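Local coordinates for protein packaging enzyme P4 (Pseudomonas phage phi13, PDB 4BLP) that probably hydrolyses nucleoside triphosphates as a hexameric RecA-like helicase that drives packaging of the viral RNA of a cystovirus, at residues V170-G175 with I188-L193; V150-T155 with A255-M260. All coordinates share one frame; numbering follows the deposited sequence.

Contact 1 of 2, residues V170-G175 with I188-L193; sequences VTIRWG and IAVADL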
ATOM      1  N   VAL D 170      33.954  13.386 -20.819  1.00 12.28           N
ATOM      2  CA  VAL D 170      33.707  12.025 -20.355  1.00 12.23           C
ATOM      3  C   VAL D 170      32.216  11.821 -20.197  1.00 13.24           C
ATOM      4  O   VAL D 170      31.492  12.766 -19.845  1.00 12.84           O
ATOM      5  CB  VAL D 170      34.490  11.766 -19.026  1.00 16.45           C
ATOM      6  CG1 VAL D 170      34.033  12.720 -17.920  1.00 17.08           C
ATOM      7  CG2 VAL D 170      34.386  10.291 -18.571  1.00 17.03           C
ATOM      8  N   THR D 171      31.766  10.608 -20.471  1.00 10.25           N
ATOM      9  CA  THR D 171      30.364  10.218 -20.274  1.00  9.38           C
ATOM     10  C   THR D 171      30.299   9.096 -19.269  1.00 12.02           C
ATOM     11  O   THR D 171      30.962   8.069 -19.431  1.00 12.14           O
ATOM     12  CB  THR D 171      29.726   9.803 -21.622  1.00 13.78           C
ATOM     13  OG1 THR D 171      29.811  10.895 -22.557  1.00 13.84           O
ATOM     14  CG2 THR D 171      28.252   9.372 -21.463  1.00 13.79           C
ATOM     15  N   ILE D 172      29.473   9.277 -18.242  1.00  9.53           N
ATOM     16  CA  ILE D 172      29.224   8.224 -17.265  1.00  8.39           C
ATOM     17  C   ILE D 172      28.064   7.405 -17.816  1.00 11.78           C
ATOM     18  O   ILE D 172      27.050   7.982 -18.215  1.00 13.55           O
ATOM     19  CB  ILE D 172      28.925   8.799 -15.880  1.00  9.61           C
ATOM     20  CG1 ILE D 172      30.211   9.441 -15.330  1.00  9.96           C
ATOM     21  CG2 ILE D 172      28.399   7.677 -14.912  1.00 10.09           C
ATOM     22  CD1 ILE D 172      29.874  10.225 -14.071  1.00 12.42           C
ATOM     23  N   ARG D 173      28.228   6.081 -17.862  1.00  9.37           N
ATOM     24  CA  ARG D 173      27.192   5.211 -18.433  1.00  8.88           C
ATOM     25  C   ARG D 173      26.530   4.435 -17.317  1.00  9.34           C
ATOM     26  O   ARG D 173      27.200   3.674 -16.610  1.00  9.04           O
ATOM     27  CB  ARG D 173      27.842   4.294 -19.502  1.00  8.53           C
ATOM     28  CG  ARG D 173      28.227   5.147 -20.748  1.00 13.37           C
ATOM     29  CD  ARG D 173      27.065   5.242 -21.752  1.00 12.75           C
ATOM     30  NE  ARG D 173      26.866   3.910 -22.319  1.00 12.06           N
ATOM     31  CZ  ARG D 173      25.743   3.484 -22.893  1.00 21.90           C
ATOM     32  NH1 ARG D 173      24.705   4.304 -23.040  1.00 18.35           N
ATOM     33  NH2 ARG D 173      25.642   2.232 -23.306  1.00 17.57           N
ATOM     34  N   TRP D 174      25.237   4.709 -17.094  1.00  7.75           N
ATOM     35  CA  TRP D 174      24.481   4.120 -15.988  1.00  7.49           C
ATOM     36  C   TRP D 174      23.097   3.694 -16.412  1.00  9.67           C
ATOM     37  O   TRP D 174      22.331   4.518 -16.956  1.00  9.25           O
ATOM     38  CB  TRP D 174      24.358   5.167 -14.848  1.00  6.85           C
ATOM     39  CG  TRP D 174      23.665   4.642 -13.604  1.00  7.73           C
ATOM     40  CD1 TRP D 174      23.825   3.409 -13.026  1.00  9.52           C
ATOM     41  CD2 TRP D 174      22.695   5.344 -12.800  1.00  8.20           C
ATOM     42  NE1 TRP D 174      22.985   3.287 -11.933  1.00  9.18           N
ATOM     43  CE2 TRP D 174      22.280   4.459 -11.775  1.00 10.48           C
ATOM     44  CE3 TRP D 174      22.098   6.630 -12.876  1.00  9.68           C
ATOM     45  CZ2 TRP D 174      21.354   4.837 -10.779  1.00  9.76           C
ATOM     46  CZ3 TRP D 174      21.187   7.011 -11.888  1.00 10.08           C
ATOM     47  CH2 TRP D 174      20.810   6.118 -10.863  1.00  9.91           C
ATOM     48  N   GLY D 175      22.771   2.433 -16.144  1.00  9.02           N
ATOM     49  CA  GLY D 175      21.432   1.883 -16.361  1.00  8.78           C
ATOM     50  C   GLY D 175      20.979   1.825 -17.809  1.00 10.15           C
ATOM     51  O   GLY D 175      19.779   1.782 -18.091  1.00  9.85           O
ATOM     52  N   ILE D 188      32.867   6.015 -18.582  1.00 14.10           N
ATOM     53  CA  ILE D 188      33.101   5.258 -17.373  1.00 14.32           C
ATOM     54  C   ILE D 188      31.765   4.587 -17.032  1.00 12.48           C
ATOM     55  O   ILE D 188      30.782   5.291 -16.869  1.00 11.81           O
ATOM     56  CB  ILE D 188      33.615   6.147 -16.233  1.00 18.61           C
ATOM     57  CG1 ILE D 188      34.963   6.842 -16.592  1.00 21.64           C
ATOM     58  CG2 ILE D 188      33.734   5.299 -14.947  1.00 18.95           C
ATOM     59  CD1 ILE D 188      35.476   7.787 -15.644  1.00 32.64           C
ATOM     60  N   ALA D 189      31.748   3.255 -16.942  1.00  9.30           N
ATOM     61  CA  ALA D 189      30.529   2.517 -16.643  1.00  9.83           C
ATOM     62  C   ALA D 189      30.367   2.424 -15.125  1.00 13.21           C
ATOM     63  O   ALA D 189      31.335   2.127 -14.417  1.00 13.28           O
ATOM     64  CB  ALA D 189      30.619   1.127 -17.275  1.00 11.60           C
ATOM     65  N   VAL D 190      29.145   2.625 -14.626  1.00  6.78           N
ATOM     66  CA  VAL D 190      28.887   2.560 -13.165  1.00  6.74           C
ATOM     67  C   VAL D 190      27.676   1.664 -12.938  1.00 11.70           C
ATOM     68  O   VAL D 190      26.900   1.432 -13.882  1.00  9.79           O
ATOM     69  CB  VAL D 190      28.706   3.962 -12.503  1.00  9.63           C
ATOM     70  CG1 VAL D 190      29.997   4.797 -12.643  1.00  8.44           C
ATOM     71  CG2 VAL D 190      27.511   4.699 -13.111  1.00  9.68           C
ATOM     72  N   ALA D 191      27.492   1.197 -11.674  1.00  9.69           N
ATOM     73  CA  ALA D 191      26.409   0.268 -11.378  1.00  9.72           C
ATOM     74  C   ALA D 191      25.237   0.896 -10.613  1.00 10.64           C
ATOM     75  O   ALA D 191      24.082   0.726 -11.028  1.00 10.62           O
ATOM     76  CB  ALA D 191      26.960  -0.940 -10.610  1.00 11.34           C
ATOM     77  N   ASP D 192      25.500   1.538  -9.449  1.00  9.64           N
ATOM     78  CA  ASP D 192      24.378   2.033  -8.606  1.00  7.81           C
ATOM     79  C   ASP D 192      24.383   3.553  -8.524  1.00 10.29           C
ATOM     80  O   ASP D 192      25.286   4.219  -9.060  1.00  9.50           O
ATOM     81  CB  ASP D 192      24.456   1.425  -7.191  1.00  9.68           C
ATOM     82  CG  ASP D 192      25.445   2.124  -6.303  1.00 13.24           C
ATOM     83  OD1 ASP D 192      26.602   2.273  -6.721  1.00 14.82           O
ATOM     84  OD2 ASP D 192      25.044   2.563  -5.183  1.00 12.60           O
ATOM     85  N   LEU D 193      23.393   4.092  -7.845  1.00  6.70           N
ATOM     86  CA  LEU D 193      23.251   5.551  -7.698  1.00  6.43           C
ATOM     87  C   LEU D 193      24.463   6.180  -6.963  1.00  9.35           C
ATOM     88  O   LEU D 193      24.916   7.256  -7.357  1.00  8.24           O
ATOM     89  CB  LEU D 193      21.943   5.798  -6.923  1.00  6.47           C
ATOM     90  CG  LEU D 193      21.737   7.245  -6.416  1.00 10.74           C
ATOM     91  CD1 LEU D 193      21.464   8.206  -7.606  1.00 10.97           C
ATOM     92  CD2 LEU D 193      20.556   7.259  -5.435  1.00  8.20           C
TER
HETATM   93  O   HOH W   1      24.627   0.573 -15.086  1.00 10.14           O

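Contact 2 of 2, residues V150-T155 with A255-M260; sequences VVVGGT and AAINPM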
ATOM      1  N   VAL D 150      19.810  19.274 -17.017  1.00  8.58           N
ATOM      2  CA  VAL D 150      19.246  18.031 -17.544  1.00  8.92           C
ATOM      3  C   VAL D 150      18.902  18.187 -19.017  1.00 13.90           C
ATOM      4  O   VAL D 150      18.451  19.256 -19.455  1.00 14.07           O
ATOM      5  CB  VAL D 150      18.022  17.530 -16.728  1.00 15.17           C
ATOM      6  CG1 VAL D 150      18.429  17.216 -15.283  1.00 14.83           C
ATOM      7  CG2 VAL D 150      16.893  18.543 -16.764  1.00 15.93           C
ATOM      8  N   VAL D 151      19.084  17.111 -19.774  1.00 11.31           N
ATOM      9  CA  VAL D 151      18.765  17.047 -21.197  1.00 11.52           C
ATOM     10  C   VAL D 151      17.591  16.111 -21.291  1.00 12.77           C
ATOM     11  O   VAL D 151      17.727  14.941 -20.972  1.00 11.12           O
ATOM     12  CB  VAL D 151      19.996  16.577 -22.029  1.00 13.93           C
ATOM     13  CG1 VAL D 151      19.634  16.428 -23.527  1.00 15.54           C
ATOM     14  CG2 VAL D 151      21.162  17.554 -21.827  1.00 14.80           C
ATOM     15  N   VAL D 152      16.420  16.634 -21.739  1.00 11.65           N
ATOM     16  CA  VAL D 152      15.165  15.913 -21.690  1.00 12.37           C
ATOM     17  C   VAL D 152      14.627  15.599 -23.068  1.00 14.70           C
ATOM     18  O   VAL D 152      14.753  16.389 -23.984  1.00 14.00           O
ATOM     19  CB  VAL D 152      14.113  16.764 -20.889  1.00 18.87           C
ATOM     20  CG1 VAL D 152      12.855  15.976 -20.606  1.00 20.29           C
ATOM     21  CG2 VAL D 152      14.694  17.257 -19.559  1.00 18.95           C
ATOM     22  N   GLY D 153      13.973  14.449 -23.186  1.00 14.84           N
ATOM     23  CA  GLY D 153      13.335  14.058 -24.435  1.00 16.12           C
ATOM     24  C   GLY D 153      12.884  12.628 -24.344  1.00 23.24           C
ATOM     25  O   GLY D 153      13.393  11.894 -23.496  1.00 22.11           O
ATOM     26  N   GLY D 154      11.969  12.229 -25.219  1.00 21.08           N
ATOM     27  CA  GLY D 154      11.439  10.874 -25.206  1.00 21.34           C
ATOM     28  C   GLY D 154      12.363   9.845 -25.814  1.00 26.53           C
ATOM     29  O   GLY D 154      13.502  10.133 -26.192  1.00 24.65           O
ATOM     30  N   THR D 155      11.868   8.598 -25.886  1.00 26.36           N
ATOM     31  CA  THR D 155      12.628   7.497 -26.457  1.00 27.44           C
ATOM     32  C   THR D 155      12.758   7.825 -27.919  1.00 32.18           C
ATOM     33  O   THR D 155      11.758   8.205 -28.534  1.00 32.53           O
ATOM     34  CB  THR D 155      11.875   6.168 -26.196  0.66 36.72           C
ATOM     35  OG1 THR D 155      11.553   6.078 -24.803  0.86 31.71           O
ATOM     36  CG2 THR D 155      12.661   4.963 -26.632  0.96 35.11           C
ATOM     37  N   ALA D 255      22.982  15.710 -17.238  1.00  9.06           N
ATOM     38  CA  ALA D 255      22.429  14.349 -17.277  1.00  9.65           C
ATOM     39  C   ALA D 255      21.278  14.236 -18.250  1.00 14.00           C
ATOM     40  O   ALA D 255      20.441  15.132 -18.276  1.00 12.77           O
ATOM     41  CB  ALA D 255      21.950  13.959 -15.888  1.00  9.99           C
ATOM     42  N   ALA D 256      21.212  13.117 -19.004  1.00 10.34           N
ATOM     43  CA  ALA D 256      20.065  12.821 -19.876  1.00 11.25           C
ATOM     44  C   ALA D 256      18.937  12.238 -19.030  1.00 14.01           C
ATOM     45  O   ALA D 256      19.184  11.401 -18.147  1.00 10.26           O
ATOM     46  CB  ALA D 256      20.464  11.828 -20.975  1.00 11.96           C
ATOM     47  N   ILE D 257      17.698  12.647 -19.297  1.00  9.30           N
ATOM     48  CA  ILE D 257      16.578  12.070 -18.581  1.00 10.52           C
ATOM     49  C   ILE D 257      15.344  12.009 -19.472  1.00 14.94           C
ATOM     50  O   ILE D 257      15.117  12.912 -20.280  1.00 12.67           O
ATOM     51  CB  ILE D 257      16.313  12.865 -17.255  1.00 15.08           C
ATOM     52  CG1 ILE D 257      15.399  12.096 -16.300  1.00 15.24           C
ATOM     53  CG2 ILE D 257      15.792  14.304 -17.518  1.00 17.82           C
ATOM     54  CD1 ILE D 257      15.401  12.706 -14.852  1.00 18.11           C
ATOM     55  N   ASN D 258      14.574  10.933 -19.342  1.00 12.44           N
ATOM     56  CA  ASN D 258      13.297  10.774 -20.061  1.00 14.27           C
ATOM     57  C   ASN D 258      12.244  10.518 -18.983  1.00 16.88           C
ATOM     58  O   ASN D 258      12.178   9.392 -18.505  1.00 14.19           O
ATOM     59  CB  ASN D 258      13.360   9.661 -21.105  1.00 13.45           C
ATOM     60  CG  ASN D 258      11.991   9.344 -21.690  1.00 19.49           C
ATOM     61  OD1 ASN D 258      11.001  10.061 -21.473  1.00 20.10           O
ATOM     62  ND2 ASN D 258      11.908   8.276 -22.481  1.00 20.80           N
ATOM     63  N   PRO D 259      11.471  11.540 -18.542  1.00 14.79           N
ATOM     64  CA  PRO D 259      10.560  11.331 -17.411  1.00 16.02           C
ATOM     65  C   PRO D 259       9.341  10.464 -17.707  1.00 22.75           C
ATOM     66  O   PRO D 259       8.609  10.101 -16.776  1.00 22.43           O
ATOM     67  CB  PRO D 259      10.147  12.760 -17.017  1.00 18.10           C
ATOM     68  CG  PRO D 259      10.227  13.523 -18.310  1.00 23.33           C
ATOM     69  CD  PRO D 259      11.458  12.962 -18.982  1.00 18.49           C
ATOM     70  N   MET D 260       9.126  10.111 -18.994  1.00 20.39           N
ATOM     71  CA  MET D 260       8.038   9.239 -19.453  1.00 20.16           C
ATOM     72  C   MET D 260       6.664   9.750 -19.016  1.00 25.36           C
ATOM     73  O   MET D 260       5.841   9.015 -18.453  1.00 24.48           O
ATOM     74  CB  MET D 260       8.253   7.789 -19.000  1.00 21.99           C
ATOM     75  CG  MET D 260       9.470   7.166 -19.603  1.00 25.92           C
ATOM     76  SD  MET D 260       9.410   5.363 -19.458  1.00 30.49           S
ATOM     77  CE  MET D 260      10.827   4.969 -20.476  1.00 28.09           C
TER

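Contact 1 of 2, residues V170-G175 with I188-L193
Trp174 and the chain from Val190 to Leu193 illustrate how one aromatic side chain can prolong a strand pairing beyond its last backbone bond. Strands 170-173 and 187-189 run parallel, and backbone hydrogen bonds link Ile188 N to Thr171 O, Arg173 N to Ile188 O and Val190 N to Arg173 O. With its CG anti to the backbone N (chi1 -176°), the indole swings to the departing chain, where Trp174 NE1 donates to Ala191 O over 2.9 Å. That oxygen lies in the ring plane at the indole edge, yet the N-H comes to it from above the peptide plane, and the bond is bent, with 135° at the hydrogen. Asp192 O sits over one ring face, displaced toward the rim. At the far corner Trp174 CH2 meets Leu193 CD1 at 3.9 Å. Val190 packs at the root of the indole: its CG2 touches Trp174 CB at 3.6 Å and, at the same distance, Ile172 CG2. Farther back, Val170 CG2 rests on Ile188 CD1, their branches crossing obliquely. Arg173 turns the end of its bent chain away, to salt bridges with Asp182 and Asp213. A water accepts from Gly175 N and donates to Val190 O at 2.7 Å, bridging backbones that have parted. Asp192 is the N-cap of helix 193-205: OD1 accepts from Glu195 N, and OD2 is hydrogen-bonded to Thr194 OG1. The chemistry thus implies a graded junction in this beta-alpha-beta unit, direct backbone bonds giving way to water and indole N-H as the chain leaves the outermost strand of this subunit for a helix.

Contact 2 of 2, residues V150-T155 with A255-M260
Asn258 lays its carboxamide alongside the Gly153-Gly154 backbone, just where two parallel strands end and the probable Walker A loop begins. Its CG stands anti to the backbone N (chi1 171°), which carries the amide across to the glycines: CB lies 3.3 Å from Gly153 O, and ND2 reaches 3.2 Å from Thr155 OG1. On its other branch, OD1 accepts from Met260 N at 3.1 Å, closing an Asx turn that helps to orient the amide; the donor stands above the carboxamide plane. Thr155 OG1 is hydrogen-bonded to Asn272 of a second subunit, so this corner looks onto the subunit interface. Behind it, the strands follow ordinary parallel pairing, Val151 bonding through its N to Ala255 O and through its O to Ile257 N, both at 2.8 Å. The next rung, Gly153 N to Ile257 O, is stretched to 3.5 Å and weak, a sign that the chains are separating as the loop starts. On the face shared by Val150, Val152 and Ile257, the Ile257 CG2 methyl packs 3.8 Å from Val152 CG2, the two side chains lying side by side and pointing the same way. Val152 CG1 meets Pro259 CD at 3.7 Å, roughly at a right angle. Helix 266-274 covers this face, with Ile273 on Val150 and Tyr270 on Val152, while Leu163 of helix 159-164 packs on Val151 and Ala256 from the opposite one. Strand 147-152 lies between strands 252-257 and 279-284 in the sheet.

In the fold
Contacts 1 and 2 are two parallel pairings within one mixed sheet, their centres 16 Å apart and their nearest atoms about 8 Å apart without touching. Strand 210-213 lies between strands 170-173 and 252-257, so contact 1 lies at the outer end of the sheet as this chain forms it and contact 2 in its interior. Along the chain, contact 1 is nested in the loop that contact 2 closes. The likely nucleotide site lies beside contact 2, where Gly153 opens the probable P-loop and its O accepts from Lys159 NZ; Arg173 of contact 1 lies near that loop without touching it. Both contacts also meet a second subunit of the hexamer, as suits a RecA-like motor.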